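Local coordinates for protein probable TonB-dependent siderophore receptor PiuA (Acinetobacter baumannii, PDB 5FP1) that probably binds iron-chelating siderophores at the outer membrane as the first step of TonB-dependent iron uptake, and may bind ferric enterobactin with micromolar affinity, at residues A446-L451 with G496-W501; G77-G82 with G502-T507; T507-N512 with T557-V562; Q267-G272 with A293-D298; Y90-S95 with G135-I140. All coordinates share one frame; numbering follows the deposited sequence. Where two conformers were deposited one is given.

Contact 1 of 5, residues A446-L451 with G496-W501. With C8E ((hydroxyethyloxy)tri(ethyloxy)octane), chain G.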
# COMPACT_ATOMS: atom_id res chain seq x y z
N ALA A 446 -6.32 -20.11 -9.35
CA ALA A 446 -7.32 -19.46 -8.50
C ALA A 446 -8.64 -20.15 -8.74
O ALA A 446 -9.06 -20.32 -9.89
CB ALA A 446 -7.42 -17.99 -8.81
N GLU A 447 -9.28 -20.57 -7.66
CA GLU A 447 -10.59 -21.20 -7.75
C GLU A 447 -11.55 -20.55 -6.79
O GLU A 447 -11.25 -20.43 -5.60
CB GLU A 447 -10.47 -22.68 -7.41
CG GLU A 447 -11.81 -23.41 -7.47
CD GLU A 447 -11.63 -24.93 -7.38
OE1 GLU A 447 -11.07 -25.40 -6.39
OE2 GLU A 447 -12.03 -25.63 -8.32
N GLN A 448 -12.72 -20.17 -7.27
CA GLN A 448 -13.69 -19.52 -6.45
C GLN A 448 -15.03 -20.21 -6.59
O GLN A 448 -15.52 -20.36 -7.69
CB GLN A 448 -13.81 -18.04 -6.82
CG GLN A 448 -12.87 -17.22 -6.00
CD GLN A 448 -12.99 -15.72 -6.16
OE1 GLN A 448 -11.98 -15.08 -6.28
NE2 GLN A 448 -14.18 -15.17 -6.09
N ASN A 449 -15.60 -20.63 -5.46
CA ASN A 449 -16.91 -21.29 -5.41
C ASN A 449 -18.00 -20.30 -4.97
O ASN A 449 -18.00 -19.85 -3.82
CB ASN A 449 -16.84 -22.47 -4.43
CG ASN A 449 -15.80 -23.50 -4.85
OD1 ASN A 449 -15.85 -24.03 -5.95
ND2 ASN A 449 -14.83 -23.75 -3.98
N PHE A 450 -18.90 -19.95 -5.88
CA PHE A 450 -19.93 -18.97 -5.61
C PHE A 450 -21.24 -19.65 -5.23
O PHE A 450 -21.72 -20.53 -5.96
CB PHE A 450 -20.20 -18.13 -6.84
CG PHE A 450 -19.03 -17.30 -7.28
CD1 PHE A 450 -18.81 -16.04 -6.72
CD2 PHE A 450 -18.13 -17.78 -8.22
CE1 PHE A 450 -17.72 -15.27 -7.12
CE2 PHE A 450 -17.04 -17.02 -8.62
CZ PHE A 450 -16.83 -15.76 -8.08
N LEU A 451 -21.82 -19.24 -4.11
CA LEU A 451 -23.17 -19.69 -3.73
C LEU A 451 -24.19 -19.11 -4.68
O LEU A 451 -23.95 -18.07 -5.32
CB LEU A 451 -23.50 -19.27 -2.30
CG LEU A 451 -22.60 -19.85 -1.21
CD1 LEU A 451 -22.93 -19.20 0.13
CD2 LEU A 451 -22.69 -21.38 -1.10
N GLY A 496 -8.09 -13.29 -11.02
CA GLY A 496 -8.27 -13.86 -9.67
C GLY A 496 -7.15 -13.54 -8.69
O GLY A 496 -7.11 -14.08 -7.60
N LEU A 497 -6.22 -12.68 -9.08
CA LEU A 497 -5.07 -12.38 -8.23
C LEU A 497 -5.45 -11.81 -6.85
O LEU A 497 -4.68 -11.93 -5.90
CB LEU A 497 -4.13 -11.41 -8.95
CG LEU A 497 -2.85 -11.06 -8.18
CD1 LEU A 497 -2.01 -12.32 -7.93
CD2 LEU A 497 -2.06 -10.01 -8.93
N ASN A 498 -6.62 -11.17 -6.73
CA ASN A 498 -7.00 -10.61 -5.43
C ASN A 498 -7.36 -11.69 -4.39
O ASN A 498 -7.59 -11.39 -3.22
CB ASN A 498 -8.12 -9.57 -5.58
CG ASN A 498 -9.45 -10.15 -6.09
OD1 ASN A 498 -9.73 -11.34 -5.98
ND2 ASN A 498 -10.30 -9.26 -6.61
N ALA A 499 -7.44 -12.93 -4.86
CA ALA A 499 -7.63 -14.12 -3.98
C ALA A 499 -8.95 -14.05 -3.25
O ALA A 499 -9.12 -14.63 -2.16
CB ALA A 499 -6.50 -14.25 -2.97
N GLY A 500 -9.90 -13.35 -3.86
CA GLY A 500 -11.26 -13.35 -3.37
C GLY A 500 -11.81 -11.97 -3.09
O GLY A 500 -12.96 -11.66 -3.43
N TRP A 501 -11.04 -11.12 -2.44
CA TRP A 501 -11.58 -9.80 -2.06
C TRP A 501 -10.44 -8.79 -2.05
O TRP A 501 -9.48 -8.91 -1.29
CB TRP A 501 -12.28 -9.90 -0.71
CG TRP A 501 -13.29 -8.79 -0.48
CD1 TRP A 501 -13.26 -7.83 0.48
CD2 TRP A 501 -14.44 -8.52 -1.28
NE1 TRP A 501 -14.32 -6.96 0.33
CE2 TRP A 501 -15.06 -7.37 -0.75
CE3 TRP A 501 -15.00 -9.14 -2.41
CZ2 TRP A 501 -16.23 -6.85 -1.28
CZ3 TRP A 501 -16.18 -8.62 -2.93
CH2 TRP A 501 -16.77 -7.50 -2.37
C1 C8E G . -18.51 -18.20 2.79
C2 C8E G . -18.34 -19.66 2.36
C3 C8E G . -19.06 -19.94 1.06
C4 C8E G . -18.98 -21.39 0.61
C5 C8E G . -18.85 -21.51 -0.91
C6 C8E G . -19.46 -22.83 -1.42
C7 C8E G . -18.54 -24.03 -1.29
C8 C8E G . -19.14 -25.24 -2.02
O9 C8E G . -18.17 -25.86 -2.86
O HOH W 1 -11.43 -12.92 -7.58
O HOH W 2 -14.17 -12.04 -5.72
O HOH W 3 -9.20 -15.82 -6.32
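A446 and Q448, alternate residues of an extended strand, face the type I beta turn G496-A499 and the glycine after it, with CA atoms 5.8 Å apart for A446 and G496 and 7.3 Å for Q448 and G500. No direct hydrogen bond joins the two segments. The A446 methyl lies against the turn near the carbonyl O of G496. G496 has a positive phi, and a side chain there would run into A446 CB. Q448 does most of the touching. Its chain is extended beyond CG (chi2 -174°), which carries the amide across to the turn. Q448 OE1 then lies 3.5 Å from G500 CA. The rest of the link is water. Q448 OE1 accepts from two waters. One, at 2.6 Å from OE1, also donates to N498 OD1; the other also donates to the O of G496. A third water accepts from Q448 NE2 and donates to G500 O at 2.6 Å. Water therefore reaches both ends of this buried amide. N498 OD1 also accepts from G500 N at 2.9 Å, closing an Asx turn that shapes the loop Q448 faces. N498 ND2 is held by D503 O and T507 OG1. At the strand end a detergent molecule packs on N449 and L451, with C8E C5 3.5 Å from N449 O. The contact joins barrel strand 433-450 to the long loop between strands 482-493 and 518-531. Strands 405-428 and 459-476 pair with strand 433-450 on its two edges, and Q448 also packs on F412, A414 and I508.

Contact 2 of 5, residues G77-G82 with G502-T507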
# COMPACT_ATOMS: atom_id res chain seq x y z
N GLY A 77 -18.54 -0.99 -3.34
CA GLY A 77 -19.38 -2.13 -3.07
C GLY A 77 -18.70 -3.46 -3.33
O GLY A 77 -18.98 -4.44 -2.64
N GLY A 78 -17.82 -3.48 -4.32
CA GLY A 78 -17.15 -4.69 -4.76
C GLY A 78 -15.67 -4.76 -4.49
O GLY A 78 -14.98 -5.62 -5.03
N ASN A 79 -15.14 -3.83 -3.68
CA ASN A 79 -13.75 -3.93 -3.28
C ASN A 79 -13.49 -3.28 -1.94
O ASN A 79 -14.08 -2.25 -1.65
CB ASN A 79 -12.84 -3.33 -4.34
CG ASN A 79 -12.96 -1.83 -4.43
OD1 ASN A 79 -13.99 -1.30 -4.84
ND2 ASN A 79 -11.87 -1.13 -4.12
N PRO A 80 -12.62 -3.89 -1.12
CA PRO A 80 -12.46 -3.44 0.26
C PRO A 80 -11.78 -2.10 0.38
O PRO A 80 -11.13 -1.62 -0.57
CB PRO A 80 -11.63 -4.55 0.91
CG PRO A 80 -10.85 -5.14 -0.23
CD PRO A 80 -11.79 -5.07 -1.41
N ASN A 81 -11.96 -1.48 1.54
CA ASN A 81 -11.56 -0.09 1.77
C ASN A 81 -10.24 0.00 2.54
O ASN A 81 -10.08 0.90 3.37
CB ASN A 81 -12.64 0.62 2.57
CG ASN A 81 -12.82 0.02 3.98
OD1 ASN A 81 -12.29 -1.05 4.28
ND2 ASN A 81 -13.54 0.74 4.85
N GLY A 82 -9.30 -0.93 2.30
CA GLY A 82 -8.03 -0.92 3.03
C GLY A 82 -6.93 -0.18 2.27
O GLY A 82 -7.21 0.70 1.45
N GLY A 502 -10.52 -7.83 -2.95
CA GLY A 502 -9.45 -6.88 -3.16
C GLY A 502 -9.80 -6.08 -4.40
O GLY A 502 -10.97 -5.82 -4.69
N ASP A 503 -8.77 -5.73 -5.14
CA ASP A 503 -8.92 -4.84 -6.29
C ASP A 503 -9.96 -5.46 -7.24
O ASP A 503 -9.77 -6.58 -7.70
CB ASP A 503 -7.56 -4.68 -6.98
CG ASP A 503 -7.59 -3.59 -8.09
OD1 ASP A 503 -8.55 -3.61 -8.86
OD2 ASP A 503 -6.71 -2.71 -8.12
N ASN A 504 -11.06 -4.76 -7.49
CA ASN A 504 -12.14 -5.33 -8.28
C ASN A 504 -11.78 -5.56 -9.75
O ASN A 504 -12.44 -6.35 -10.42
CB ASN A 504 -13.42 -4.47 -8.18
CG ASN A 504 -13.15 -3.00 -8.42
OD1 ASN A 504 -12.46 -2.33 -7.64
ND2 ASN A 504 -13.70 -2.48 -9.51
N SER A 505 -10.69 -4.95 -10.24
CA SER A 505 -10.26 -5.22 -11.60
C SER A 505 -9.74 -6.65 -11.72
O SER A 505 -9.66 -7.18 -12.83
CB SER A 505 -9.23 -4.20 -12.07
OG SER A 505 -8.02 -4.33 -11.34
N GLU A 506 -9.44 -7.30 -10.59
CA GLU A 506 -8.84 -8.64 -10.59
C GLU A 506 -9.83 -9.78 -10.29
O GLU A 506 -9.48 -10.96 -10.25
CB GLU A 506 -7.68 -8.68 -9.59
CG GLU A 506 -6.58 -7.65 -9.89
CD GLU A 506 -5.61 -7.45 -8.74
OE1 GLU A 506 -5.67 -8.22 -7.75
OE2 GLU A 506 -4.77 -6.52 -8.83
N THR A 507 -11.07 -9.43 -10.07
CA THR A 507 -12.09 -10.36 -9.60
C THR A 507 -12.43 -11.34 -10.73
O THR A 507 -12.66 -10.95 -11.88
CB THR A 507 -13.32 -9.57 -9.09
OG1 THR A 507 -13.04 -9.10 -7.76
CG2 THR A 507 -14.59 -10.43 -9.05
O HOH W 4 -13.02 -7.72 -4.60
O HOH W 5 -15.21 -7.49 -6.89
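P80 and N79 meet G502 at close range. The proline ring brings CD to 3.4 Å from G502 N, and its CD to G502 CA approach is equally short, tight for two carbons. N79 CB lies 3.1 Å from the carbonyl O of G502. Next to it the side chains of N79 and N504 cross, their amide planes 39° apart. N79 CG sits between its backbone N and carbonyl carbon (chi1 70°), which sets it beside the N504 side chain. N504 CB also packs on the carbonyl O of G78, at 3.7 Å. That carbonyl takes two waters. One, 2.9 Å from G78 O, accepts from G502 N. The other, 2.6 Å from G78 O, hydrogen-bonds to T507 OG1. Segment 77-82 is a loop of the plug domain, and segment 502-507 belongs to a loop of the beta-barrel. This is thus a plug-barrel interface of the TonB-dependent receptor fold, made by loops and water without a clear direct hydrogen bond. Behind the first shell, D503 orders the barrel loop. D503 OD1 accepts from S505 N at 2.9 Å in an Asx turn, and also from S505 OG, which comes from above the carboxylate plane. A short 3-10 segment, 504-506, follows. Plug residue S91 also bonds to D503 OD2. N79 ND2 is held by A74 O within the plug, and P80 also packs on Y299 of barrel strand 284-304.

Contact 3 of 5, residues T507-N512 with T557-V562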
# COMPACT_ATOMS: atom_id res chain seq x y z
N THR A 507 -11.07 -9.43 -10.07
CA THR A 507 -12.09 -10.36 -9.60
C THR A 507 -12.43 -11.34 -10.73
O THR A 507 -12.66 -10.95 -11.88
CB THR A 507 -13.32 -9.57 -9.09
OG1 THR A 507 -13.04 -9.10 -7.76
CG2 THR A 507 -14.59 -10.43 -9.05
N ILE A 508 -12.40 -12.62 -10.39
CA ILE A 508 -12.69 -13.69 -11.33
C ILE A 508 -14.20 -13.94 -11.38
O ILE A 508 -14.94 -13.76 -10.38
CB ILE A 508 -11.93 -14.99 -10.92
CG1 ILE A 508 -12.02 -16.05 -12.04
CG2 ILE A 508 -12.48 -15.55 -9.61
CD1 ILE A 508 -11.12 -17.25 -11.84
N ASN A 509 -14.66 -14.30 -12.57
CA ASN A 509 -16.05 -14.68 -12.76
C ASN A 509 -16.16 -15.71 -13.90
O ASN A 509 -15.16 -16.15 -14.46
CB ASN A 509 -16.94 -13.45 -12.98
CG ASN A 509 -16.58 -12.66 -14.24
OD1 ASN A 509 -16.35 -13.22 -15.28
ND2 ASN A 509 -16.53 -11.34 -14.11
N ALA A 510 -17.38 -16.12 -14.20
CA ALA A 510 -17.59 -17.19 -15.20
C ALA A 510 -16.97 -16.80 -16.52
O ALA A 510 -16.50 -17.65 -17.25
CB ALA A 510 -19.08 -17.43 -15.39
N ASN A 511 -17.03 -15.51 -16.86
CA ASN A 511 -16.68 -15.07 -18.20
C ASN A 511 -15.21 -14.67 -18.42
O ASN A 511 -14.78 -14.59 -19.55
CB ASN A 511 -17.60 -13.91 -18.57
CG ASN A 511 -19.06 -14.28 -18.38
OD1 ASN A 511 -19.79 -13.63 -17.64
ND2 ASN A 511 -19.45 -15.40 -18.98
N ASN A 512 -14.45 -14.45 -17.35
CA ASN A 512 -13.02 -14.11 -17.51
C ASN A 512 -12.07 -15.19 -17.01
O ASN A 512 -10.83 -15.05 -17.11
CB ASN A 512 -12.72 -12.75 -16.86
CG ASN A 512 -12.89 -12.74 -15.35
OD1 ASN A 512 -13.01 -13.78 -14.70
ND2 ASN A 512 -12.94 -11.54 -14.79
N THR A 557 -21.02 -10.06 -20.70
CA THR A 557 -20.54 -11.38 -20.28
C THR A 557 -19.41 -11.86 -21.18
O THR A 557 -19.20 -13.07 -21.35
CB THR A 557 -21.66 -12.48 -20.27
OG1 THR A 557 -22.34 -12.52 -21.52
CG2 THR A 557 -22.66 -12.30 -19.18
N THR A 558 -18.61 -10.92 -21.70
CA THR A 558 -17.44 -11.25 -22.51
C THR A 558 -16.23 -10.34 -22.19
O THR A 558 -16.36 -9.11 -22.13
CB THR A 558 -17.77 -11.08 -24.00
OG1 THR A 558 -19.02 -11.75 -24.30
CG2 THR A 558 -16.64 -11.63 -24.88
N TYR A 559 -15.05 -10.95 -22.02
CA TYR A 559 -13.79 -10.22 -21.78
C TYR A 559 -12.75 -10.57 -22.81
O TYR A 559 -12.83 -11.62 -23.44
CB TYR A 559 -13.23 -10.58 -20.39
CG TYR A 559 -14.10 -10.15 -19.26
CD1 TYR A 559 -15.22 -10.90 -18.89
CD2 TYR A 559 -13.81 -9.00 -18.54
CE1 TYR A 559 -16.01 -10.51 -17.85
CE2 TYR A 559 -14.61 -8.60 -17.49
CZ TYR A 559 -15.69 -9.36 -17.15
OH TYR A 559 -16.48 -8.99 -16.12
N ALA A 560 -11.75 -9.71 -22.95
CA ALA A 560 -10.60 -9.98 -23.80
C ALA A 560 -9.41 -9.16 -23.33
O ALA A 560 -9.58 -8.18 -22.64
CB ALA A 560 -10.92 -9.61 -25.25
N ASN A 561 -8.21 -9.53 -23.76
CA ASN A 561 -6.97 -8.88 -23.32
C ASN A 561 -6.43 -7.84 -24.32
O ASN A 561 -5.23 -7.79 -24.57
CB ASN A 561 -5.89 -9.92 -23.19
CG ASN A 561 -5.66 -10.35 -21.77
OD1 ASN A 561 -6.20 -9.79 -20.81
ND2 ASN A 561 -4.84 -11.38 -21.62
N VAL A 562 -7.30 -6.96 -24.81
CA VAL A 562 -6.97 -6.08 -25.92
C VAL A 562 -6.78 -4.62 -25.49
O VAL A 562 -6.52 -3.77 -26.33
CB VAL A 562 -8.07 -6.13 -27.01
CG1 VAL A 562 -8.11 -7.50 -27.66
CG2 VAL A 562 -9.43 -5.81 -26.42
O HOH W 6 -15.22 -13.88 -22.08
O HOH W 7 -17.94 -16.06 -21.34
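N509 is the first residue of segment 507-512 to touch the other segment, and N512 further on packs on the same tyrosine, Y559. T507 leads in by giving its carbonyl O to N512 ND2, at 3.0 Å and in the plane of both groups. N509 and Y559 meet tip to tip. N509 ND2 donates to Y559 OH at 3.1 Å, with an N-H...O angle of 153° and the hydroxyl close to the amide plane. Amide and ring planes stand 43° apart. N509 OD1 turns back to its own loop and accepts from N511 N at 2.9 Å, forming an Asx turn. These asparagines fold a compact turn in the barrel loop between strands 482-493 and 518-531, which here meets the start of strand 558-575 near the protein surface. N511 follows, with CG anti to its carbonyl carbon (chi1 -53°). Its CB comes to the edge of the Y559 ring, in plane, while its amide crosses T557 obliquely. N511 OD1 lies 3.4 Å from T557 CB. A water accepts from N511 ND2 and donates to T557 O. A second water donates to N511 O at 2.7 Å and accepts from Y559 N. N512 ends the walk. Its CB sits over one face of the tyrosine, 3.9 Å from the ring centroid, in a CH-pi contact. N512 OD1 accepts from N509 N at 2.7 Å, which ties this methylene to the turn. Q553 of strand 536-555 also packs on Y559.

Contact 4 of 5, residues Q267-G272 with A293-D298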
# COMPACT_ATOMS: atom_id res chain seq x y z
N GLN A 267 -10.66 -5.25 12.06
CA GLN A 267 -9.66 -6.05 11.39
C GLN A 267 -8.89 -6.82 12.44
O GLN A 267 -8.62 -6.31 13.54
CB GLN A 267 -8.72 -5.15 10.58
CG GLN A 267 -9.46 -4.30 9.55
CD GLN A 267 -8.55 -3.60 8.56
OE1 GLN A 267 -7.41 -3.27 8.86
NE2 GLN A 267 -9.06 -3.38 7.37
N GLU A 268 -8.44 -8.00 12.06
CA GLU A 268 -7.61 -8.81 12.94
C GLU A 268 -6.61 -9.59 12.12
O GLU A 268 -6.99 -10.34 11.23
CB GLU A 268 -8.47 -9.77 13.77
CG GLU A 268 -7.65 -10.56 14.77
CD GLU A 268 -8.50 -11.54 15.60
OE1 GLU A 268 -9.74 -11.37 15.69
OE2 GLU A 268 -7.92 -12.47 16.17
N ASN A 269 -5.34 -9.39 12.41
CA ASN A 269 -4.26 -9.99 11.65
C ASN A 269 -3.25 -10.67 12.56
O ASN A 269 -2.81 -10.07 13.54
CB ASN A 269 -3.59 -8.95 10.79
CG ASN A 269 -4.43 -8.61 9.56
OD1 ASN A 269 -4.39 -9.31 8.55
ND2 ASN A 269 -5.26 -7.60 9.70
N HIS A 270 -2.88 -11.89 12.17
CA HIS A 270 -1.85 -12.67 12.85
C HIS A 270 -0.89 -13.13 11.80
O HIS A 270 -1.31 -13.61 10.73
CB HIS A 270 -2.46 -13.93 13.48
CG HIS A 270 -3.52 -13.68 14.49
ND1 HIS A 270 -3.30 -13.79 15.85
CD2 HIS A 270 -4.84 -13.37 14.35
CE1 HIS A 270 -4.42 -13.54 16.50
NE2 HIS A 270 -5.37 -13.27 15.62
N ILE A 271 0.42 -13.01 12.08
CA ILE A 271 1.43 -13.60 11.20
C ILE A 271 2.47 -14.35 12.07
O ILE A 271 3.01 -13.77 13.01
CB ILE A 271 2.20 -12.53 10.37
CG1 ILE A 271 1.24 -11.61 9.60
CG2 ILE A 271 3.19 -13.21 9.40
CD1 ILE A 271 1.92 -10.45 8.89
N GLY A 272 2.75 -15.59 11.71
CA GLY A 272 3.77 -16.41 12.38
C GLY A 272 4.82 -16.81 11.34
O GLY A 272 4.47 -17.30 10.26
N ALA A 293 -0.26 -16.89 7.85
CA ALA A 293 -0.97 -15.64 8.09
C ALA A 293 -2.46 -15.87 8.22
O ALA A 293 -3.04 -16.66 7.48
CB ALA A 293 -0.70 -14.62 6.99
N LYS A 294 -3.08 -15.17 9.15
CA LYS A 294 -4.53 -15.22 9.30
C LYS A 294 -5.00 -13.77 9.26
O LYS A 294 -4.42 -12.91 9.93
CB LYS A 294 -4.92 -15.88 10.62
CG LYS A 294 -6.41 -15.76 10.92
CD LYS A 294 -7.05 -17.09 11.21
CE LYS A 294 -8.54 -16.99 11.40
NZ LYS A 294 -9.19 -18.07 10.62
N SER A 295 -6.00 -13.48 8.43
CA SER A 295 -6.42 -12.10 8.24
C SER A 295 -7.94 -12.04 8.17
O SER A 295 -8.56 -12.70 7.31
CB SER A 295 -5.80 -11.53 6.95
OG SER A 295 -6.10 -10.15 6.81
N LYS A 296 -8.53 -11.26 9.06
CA LYS A 296 -9.98 -11.05 9.10
C LYS A 296 -10.34 -9.60 8.91
O LYS A 296 -9.63 -8.71 9.35
CB LYS A 296 -10.55 -11.54 10.45
CG LYS A 296 -10.20 -13.00 10.70
CD LYS A 296 -10.71 -13.53 12.04
CE LYS A 296 -12.22 -13.59 12.06
NZ LYS A 296 -12.70 -14.65 12.98
N ASN A 297 -11.46 -9.36 8.24
CA ASN A 297 -11.96 -8.03 7.99
C ASN A 297 -13.47 -8.11 8.06
O ASN A 297 -14.09 -9.00 7.45
CB ASN A 297 -11.47 -7.57 6.60
CG ASN A 297 -11.61 -6.08 6.35
OD1 ASN A 297 -11.82 -5.25 7.26
ND2 ASN A 297 -11.45 -5.72 5.06
N ASP A 298 -14.07 -7.19 8.80
CA ASP A 298 -15.51 -7.21 9.04
C ASP A 298 -15.94 -5.75 9.09
O ASP A 298 -15.51 -5.02 9.98
CB ASP A 298 -15.79 -7.92 10.37
CG ASP A 298 -17.27 -8.11 10.65
OD1 ASP A 298 -18.12 -7.83 9.80
OD2 ASP A 298 -17.59 -8.57 11.76
O HOH W 8 -7.63 -6.99 7.90
O HOH W 9 -2.18 -11.09 8.37
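S295 donates its hydroxyl to N269 OD1 at 2.6 Å. S295 OG reaches it by standing anti to its backbone N (chi1 -175°), and T105 of the plug also bonds to this OG. Two waters extend the pair: one joins N269 OD1 to K294 O, the other N269 ND2 to K296 O. The strands run antiparallel, their axes 4.7 Å apart. E268-K296 and H270-K294 are hydrogen-bonded pairs, each with two backbone bonds, such as H270 N to K294 O at 2.9 Å. On the face shared by Q267, N269 and I271, Q267 NE2 bonds weakly to N297 OD1. Q267 OE1 is held more firmly by N108 N, and N297 OD1 by Q265. The opposite face is charged. H270 NE2 donates to E268 OE2 at 2.7 Å and 175°, in the ring plane and at the anti lone pair. K294 makes salt bridges with E328 and D326. Apolar packing is slight, with I271 CG1 4.4 Å from A293 CB. This is a hairpin of the barrel wall. Its polar inner face is turned to the plug loop around 103-108, and the nearby acids probably help keep the K294 amine charged.

Contact 5 of 5, residues Y90-S95 with G135-I140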
# COMPACT_ATOMS: atom_id res chain seq x y z
N TYR A 90 -0.46 2.07 -11.54
CA TYR A 90 -0.95 0.70 -11.49
C TYR A 90 -1.12 0.20 -10.06
O TYR A 90 -0.24 0.39 -9.20
CB TYR A 90 -0.04 -0.25 -12.30
CG TYR A 90 -0.02 0.15 -13.79
CD1 TYR A 90 -1.08 -0.16 -14.62
CD2 TYR A 90 1.03 0.88 -14.33
CE1 TYR A 90 -1.11 0.24 -15.95
CE2 TYR A 90 1.02 1.28 -15.65
CZ TYR A 90 -0.03 0.94 -16.47
OH TYR A 90 -0.09 1.37 -17.79
N SER A 91 -2.26 -0.43 -9.80
CA SER A 91 -2.56 -0.91 -8.45
C SER A 91 -1.53 -1.90 -7.94
O SER A 91 -1.15 -2.86 -8.63
CB SER A 91 -3.95 -1.57 -8.41
OG SER A 91 -4.09 -2.25 -7.19
N SER A 92 -1.09 -1.68 -6.70
CA SER A 92 -0.19 -2.64 -6.06
C SER A 92 -0.85 -3.29 -4.84
O SER A 92 -0.19 -3.96 -4.05
CB SER A 92 1.12 -1.98 -5.66
OG SER A 92 0.93 -1.14 -4.55
N GLU A 93 -2.17 -3.14 -4.75
CA GLU A 93 -2.95 -3.71 -3.66
C GLU A 93 -2.71 -5.22 -3.48
O GLU A 93 -2.59 -5.71 -2.34
CB GLU A 93 -4.44 -3.42 -3.90
CG GLU A 93 -5.31 -3.80 -2.69
CD GLU A 93 -6.80 -3.58 -2.92
OE1 GLU A 93 -7.19 -3.00 -3.98
OE2 GLU A 93 -7.58 -4.01 -2.01
N SER A 94 -2.65 -5.96 -4.59
CA SER A 94 -2.43 -7.42 -4.52
C SER A 94 -0.94 -7.82 -4.46
O SER A 94 -0.63 -9.00 -4.46
CB SER A 94 -3.11 -8.14 -5.68
OG SER A 94 -4.50 -7.89 -5.72
N SER A 95 -0.06 -6.82 -4.40
CA SER A 95 1.42 -6.97 -4.43
C SER A 95 2.05 -6.23 -3.26
O SER A 95 3.01 -5.47 -3.40
CB SER A 95 2.00 -6.49 -5.77
OG SER A 95 1.39 -7.23 -6.82
N GLY A 135 5.02 -1.59 -9.80
CA GLY A 135 5.85 -1.55 -8.58
C GLY A 135 5.25 -2.41 -7.48
O GLY A 135 4.23 -3.08 -7.69
N SER A 136 5.89 -2.40 -6.32
CA SER A 136 5.39 -3.13 -5.15
C SER A 136 5.99 -2.55 -3.89
O SER A 136 7.04 -1.87 -3.93
CB SER A 136 5.75 -4.61 -5.23
OG SER A 136 7.15 -4.78 -5.30
N ILE A 137 5.34 -2.83 -2.77
CA ILE A 137 5.72 -2.31 -1.48
C ILE A 137 6.09 -3.47 -0.57
O ILE A 137 5.37 -4.48 -0.51
CB ILE A 137 4.54 -1.55 -0.88
CG1 ILE A 137 4.31 -0.29 -1.73
CG2 ILE A 137 4.81 -1.21 0.58
CD1 ILE A 137 2.98 0.37 -1.50
N ASN A 138 7.19 -3.30 0.15
CA ASN A 138 7.71 -4.35 1.02
C ASN A 138 8.01 -3.72 2.37
O ASN A 138 8.85 -2.82 2.47
CB ASN A 138 8.97 -4.97 0.40
CG ASN A 138 9.50 -6.15 1.20
OD1 ASN A 138 8.80 -6.73 2.07
ND2 ASN A 138 10.76 -6.50 0.96
N MET A 139 7.26 -4.11 3.39
CA MET A 139 7.46 -3.57 4.72
C MET A 139 8.45 -4.48 5.48
O MET A 139 8.27 -5.69 5.55
CB MET A 139 6.11 -3.43 5.45
CG MET A 139 5.21 -2.34 4.80
SD MET A 139 3.61 -2.44 5.56
CE MET A 139 3.94 -1.45 6.99
N ILE A 140 9.51 -3.88 6.01
CA ILE A 140 10.61 -4.61 6.65
C ILE A 140 10.37 -4.53 8.16
O ILE A 140 10.22 -3.46 8.69
CB ILE A 140 11.97 -3.94 6.37
CG1 ILE A 140 12.19 -3.75 4.87
CG2 ILE A 140 13.13 -4.71 7.00
CD1 ILE A 140 12.09 -5.01 4.06
O HOH W 10 1.75 -1.88 -9.35
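S92 and S95, the ends of a type I beta turn, pack inside the plug domain against the start of strand 135-141. The contact is buried near the centre of the chain. It has no direct hydrogen bond and works by van der Waals contact, with a water between the segments whose bonding is not settled. S95 lies closest in the backbone, its CA 5.6 Å from that of S136. The carbonyl O of S95 meets S136 CB at 3.4 Å, and the two CB atoms are 4.2 Å apart. S92 leans on the neighbouring residues through its CB, which packs on G135 O at 3.9 Å. In the conformer given, its OG bonds to P85 O, at the start of strand 85-87, and lies near I137 CD1. S95 OG is likewise held outside the pair, by S132 N. The water lies 3.0 Å from Y90 O and 3.2 Å from G135 O. The turn itself is fixed from within, by S95 N to S92 O at 2.9 Å, and by E93 N to S91 OG in an ST turn. At the backbone angles of G135 a CB would press on the preceding carbonyl O, which suits glycine. Strand 135-141 lies between strands 114-121 and 96-98 in the plug's mixed sheet, and I137 also packs on V117, P85 and I87. With the hydroxyls of S92 and S95 spent on P85 O and S132 N, the two segments meet by shape, while the following strand 96-98 supplies backbone bonds to strand 135-141.

In the fold
Contacts 1, 2, 4 and 5 are buried; contact 3 lies at the surface. Contacts 1, 2 and 3 all use the long barrel loop between strands 482-493 and 518-531, and T507 belongs to contacts 2 and 3. Contact 1 ties this loop to the barrel wall, contact 2 to the plug, and contact 3 to the next hairpin. Contact 5 stays within the plug but touches contact 2, where S91 bonds to D503. Contact 4 is the only one made of regular paired strands, with direct backbone bonds. Contacts 1 and 2 rely on water, contact 3 adds a direct asparagine-tyrosine bond and a CH-pi contact, and contact 5 is mostly van der Waals touching between serines, G135 and I137.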